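Local coordinates for carboxysome shell vertex protein CcmL (Thermosynechococcus elongatus, PDB 4N8F) that probably forms the pentameric vertices of the shell of the carboxysome, the polyhedral inclusion in which RuBisCO is sequestered, at residues 16-22 with 71-75. Numbering follows the deposited sequence.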
ATOM      1  N   GLU C  16      -7.677  13.611 -16.165  1.00 35.71           N
ATOM      2  CA  GLU C  16      -6.937  14.701 -15.562  1.00 36.04           C
ATOM      3  C   GLU C  16      -5.973  15.247 -16.579  1.00 36.56           C
ATOM      4  O   GLU C  16      -5.297  14.469 -17.308  1.00 38.08           O
ATOM      5  CB  GLU C  16      -6.166  14.196 -14.340  1.00 35.07           C
ATOM      6  CG  GLU C  16      -7.029  13.875 -13.123  1.00 34.46           C
ATOM      7  CD  GLU C  16      -7.624  15.121 -12.483  1.00 35.26           C
ATOM      8  OE1 GLU C  16      -6.871  16.075 -12.178  1.00 31.82           O
ATOM      9  OE2 GLU C  16      -8.848  15.137 -12.250  1.00 38.16           O
ATOM     10  N   ASP C  17      -5.974  16.569 -16.702  1.00 36.17           N
ATOM     11  CA  ASP C  17      -5.072  17.323 -17.598  1.00 36.63           C
ATOM     12  C   ASP C  17      -3.624  16.904 -17.500  1.00 35.64           C
ATOM     13  O   ASP C  17      -2.876  16.990 -18.463  1.00 38.68           O
ATOM     14  CB  ASP C  17      -5.054  18.788 -17.184  1.00 38.02           C
ATOM     15  CG  ASP C  17      -6.232  19.560 -17.674  1.00 38.35           C
ATOM     16  OD1 ASP C  17      -7.023  18.969 -18.394  1.00 41.18           O
ATOM     17  OD2 ASP C  17      -6.353  20.750 -17.338  1.00 36.49           O
ATOM     18  N   THR C  18      -3.212  16.534 -16.299  1.00 32.58           N
ATOM     19  CA  THR C  18      -1.823  16.153 -16.060  1.00 32.78           C
ATOM     20  C   THR C  18      -1.453  14.799 -16.716  1.00 33.65           C
ATOM     21  O   THR C  18      -0.307  14.432 -16.767  1.00 33.66           O
ATOM     22  CB  THR C  18      -1.602  16.044 -14.538  1.00 31.55           C
ATOM     23  OG1 THR C  18      -2.657  15.248 -13.951  1.00 31.55           O
ATOM     24  CG2 THR C  18      -1.659  17.421 -13.925  1.00 32.88           C
ATOM     25  N   LEU C  19      -2.451  14.048 -17.165  1.00 35.53           N
ATOM     26  CA  LEU C  19      -2.241  12.812 -17.882  1.00 35.25           C
ATOM     27  C   LEU C  19      -2.251  12.898 -19.399  1.00 36.40           C
ATOM     28  O   LEU C  19      -2.162  11.874 -20.037  1.00 36.06           O
ATOM     29  CB  LEU C  19      -3.259  11.775 -17.443  1.00 35.33           C
ATOM     30  CG  LEU C  19      -3.305  11.564 -15.944  1.00 35.40           C
ATOM     31  CD1 LEU C  19      -4.348  10.516 -15.617  1.00 34.04           C
ATOM     32  CD2 LEU C  19      -1.916  11.169 -15.488  1.00 33.08           C
ATOM     33  N   THR C  20      -2.310  14.100 -19.985  1.00 37.76           N
ATOM     34  CA  THR C  20      -2.180  14.243 -21.432  1.00 39.65           C
ATOM     35  C   THR C  20      -0.915  13.597 -22.005  1.00 40.20           C
ATOM     36  O   THR C  20       0.164  13.793 -21.483  1.00 41.00           O
ATOM     37  CB  THR C  20      -2.174  15.736 -21.804  1.00 42.15           C
ATOM     38  OG1 THR C  20      -3.439  16.300 -21.402  1.00 45.51           O
ATOM     39  CG2 THR C  20      -2.035  15.918 -23.246  1.00 43.96           C
ATOM     40  N   GLY C  21      -1.070  12.795 -23.052  1.00 41.77           N
ATOM     41  CA  GLY C  21       0.039  12.033 -23.658  1.00 42.00           C
ATOM     42  C   GLY C  21       0.573  10.863 -22.853  1.00 41.13           C
ATOM     43  O   GLY C  21       1.568  10.302 -23.200  1.00 41.45           O
ATOM     44  N   VAL C  22      -0.041  10.493 -21.751  1.00 39.99           N
ATOM     45  CA  VAL C  22       0.528   9.415 -20.959  1.00 40.26           C
ATOM     46  C   VAL C  22       0.080   8.103 -21.584  1.00 40.06           C
ATOM     47  O   VAL C  22      -1.099   7.891 -21.811  1.00 41.22           O
ATOM     48  CB  VAL C  22       0.073   9.468 -19.499  1.00 39.74           C
ATOM     49  CG1 VAL C  22       0.684   8.294 -18.699  1.00 42.14           C
ATOM     50  CG2 VAL C  22       0.503  10.786 -18.867  1.00 40.24           C
ATOM     51  N   ASP C  71       3.770  15.815 -11.232  1.00 38.27           N
ATOM     52  CA  ASP C  71       2.432  16.260 -10.828  1.00 41.37           C
ATOM     53  C   ASP C  71       1.344  15.273 -11.187  1.00 35.60           C
ATOM     54  O   ASP C  71       0.158  15.612 -11.121  1.00 36.87           O
ATOM     55  CB  ASP C  71       2.168  17.643 -11.443  1.00 46.55           C
ATOM     56  CG  ASP C  71       3.028  18.730 -10.790  1.00 53.55           C
ATOM     57  OD1 ASP C  71       3.345  18.616  -9.561  1.00 55.06           O
ATOM     58  OD2 ASP C  71       3.371  19.707 -11.521  1.00 60.47           O
ATOM     59  N   LYS C  72       1.729  14.082 -11.634  1.00 31.39           N
ATOM     60  CA  LYS C  72       0.759  13.195 -12.218  1.00 30.62           C
ATOM     61  C   LYS C  72       0.133  12.308 -11.143  1.00 28.66           C
ATOM     62  O   LYS C  72       0.842  11.759 -10.302  1.00 30.28           O
ATOM     63  CB  LYS C  72       1.365  12.371 -13.349  1.00 31.05           C
ATOM     64  CG  LYS C  72       1.992  13.186 -14.494  1.00 33.28           C
ATOM     65  CD  LYS C  72       2.305  12.203 -15.607  1.00 34.72           C
ATOM     66  CE  LYS C  72       3.074  12.789 -16.801  1.00 38.48           C
ATOM     67  NZ  LYS C  72       3.339  14.238 -16.781  1.00 39.90           N
ATOM     68  N   PRO C  73      -1.190  12.176 -11.145  1.00 26.79           N
ATOM     69  CA  PRO C  73      -1.910  11.328 -10.182  1.00 27.09           C
ATOM     70  C   PRO C  73      -1.881   9.858 -10.552  1.00 25.67           C
ATOM     71  O   PRO C  73      -2.921   9.239 -10.786  1.00 24.77           O
ATOM     72  CB  PRO C  73      -3.357  11.857 -10.253  1.00 27.46           C
ATOM     73  CG  PRO C  73      -3.468  12.487 -11.600  1.00 27.95           C
ATOM     74  CD  PRO C  73      -2.102  12.944 -12.009  1.00 27.97           C
ATOM     75  N   ILE C  74      -0.680   9.316 -10.646  1.00 25.34           N
ATOM     76  CA  ILE C  74      -0.458   7.910 -11.024  1.00 26.07           C
ATOM     77  C   ILE C  74       0.192   7.182  -9.876  1.00 25.23           C
ATOM     78  O   ILE C  74       1.022   7.772  -9.139  1.00 26.93           O
ATOM     79  CB  ILE C  74       0.391   7.761 -12.297  1.00 26.79           C
ATOM     80  CG1 ILE C  74       1.670   8.612 -12.188  1.00 27.45           C
ATOM     81  CG2 ILE C  74      -0.368   8.246 -13.512  1.00 28.02           C
ATOM     82  CD1 ILE C  74       2.700   8.194 -13.213  1.00 29.12           C
ATOM     83  N   ASP C  75      -0.186   5.911  -9.732  1.00 25.52           N
ATOM     84  CA  ASP C  75       0.256   5.056  -8.665  1.00 24.71           C
ATOM     85  C   ASP C  75       0.924   3.760  -9.184  1.00 24.81           C
ATOM     86  O   ASP C  75       1.161   2.847  -8.465  1.00 25.79           O
ATOM     87  CB  ASP C  75      -0.913   4.760  -7.748  1.00 24.35           C
ATOM     88  CG  ASP C  75      -1.945   3.872  -8.346  1.00 25.27           C
ATOM     89  OD1 ASP C  75      -1.912   3.600  -9.571  1.00 25.36           O
ATOM     90  OD2 ASP C  75      -2.830   3.407  -7.543  1.00 25.97           O
TER
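Leu19 lays its CD2 methyl against Lys72, Pro73 and Ile74 together, 3.9 Å from both Pro73 CD and Ile74 CG2. Leu19 and Ile74 run past each other in opposite senses, whereas the leucine meets the proline ring at a slant. Thr18 meets the same CD atom from another direction, its OG1 3.1 Å from Pro73 CD. That hydroxyl lies between its own backbone N and carbonyl carbon (chi1 49°), which aims it at the CD–CG edge of the pyrrolidine and leaves CG2 beside the carbonyl oxygen of Asp71. Lys72 stretches its aliphatic chain over the carbonyl oxygen of Thr18, with CG 3.5 Å from Thr18 O, and then runs alongside Val22, where Lys72 CE and Val22 CG2 are 3.9 Å apart. Its ammonium group is hydrogen-bonded to the backbone carbonyl oxygen of Asn68. The 3-10 turn at 17-19 and the type II turn from Leu19 to Val22 present one surface; an inverse gamma turn centred on Pro73, with a weak bond from Ile74 N to Lys72 O of 2.9 Å, presents the other. The contact joins the loop before strand 24-30 to the loop before strand 76-81, at the subunit boundary of the pentamer. There Glu16 hydrogen-bonds Thr46 and Ile67 N of a neighbouring subunit, and Pro73 O takes a bond from Ser58 of that subunit. Because no hydrogen bond or salt bridge links the two loops, their association rests on van der Waals packing, while the carboxylate of Glu16 and the carbonyl oxygen of Pro73 make their hydrogen bonds to the neighbouring subunit.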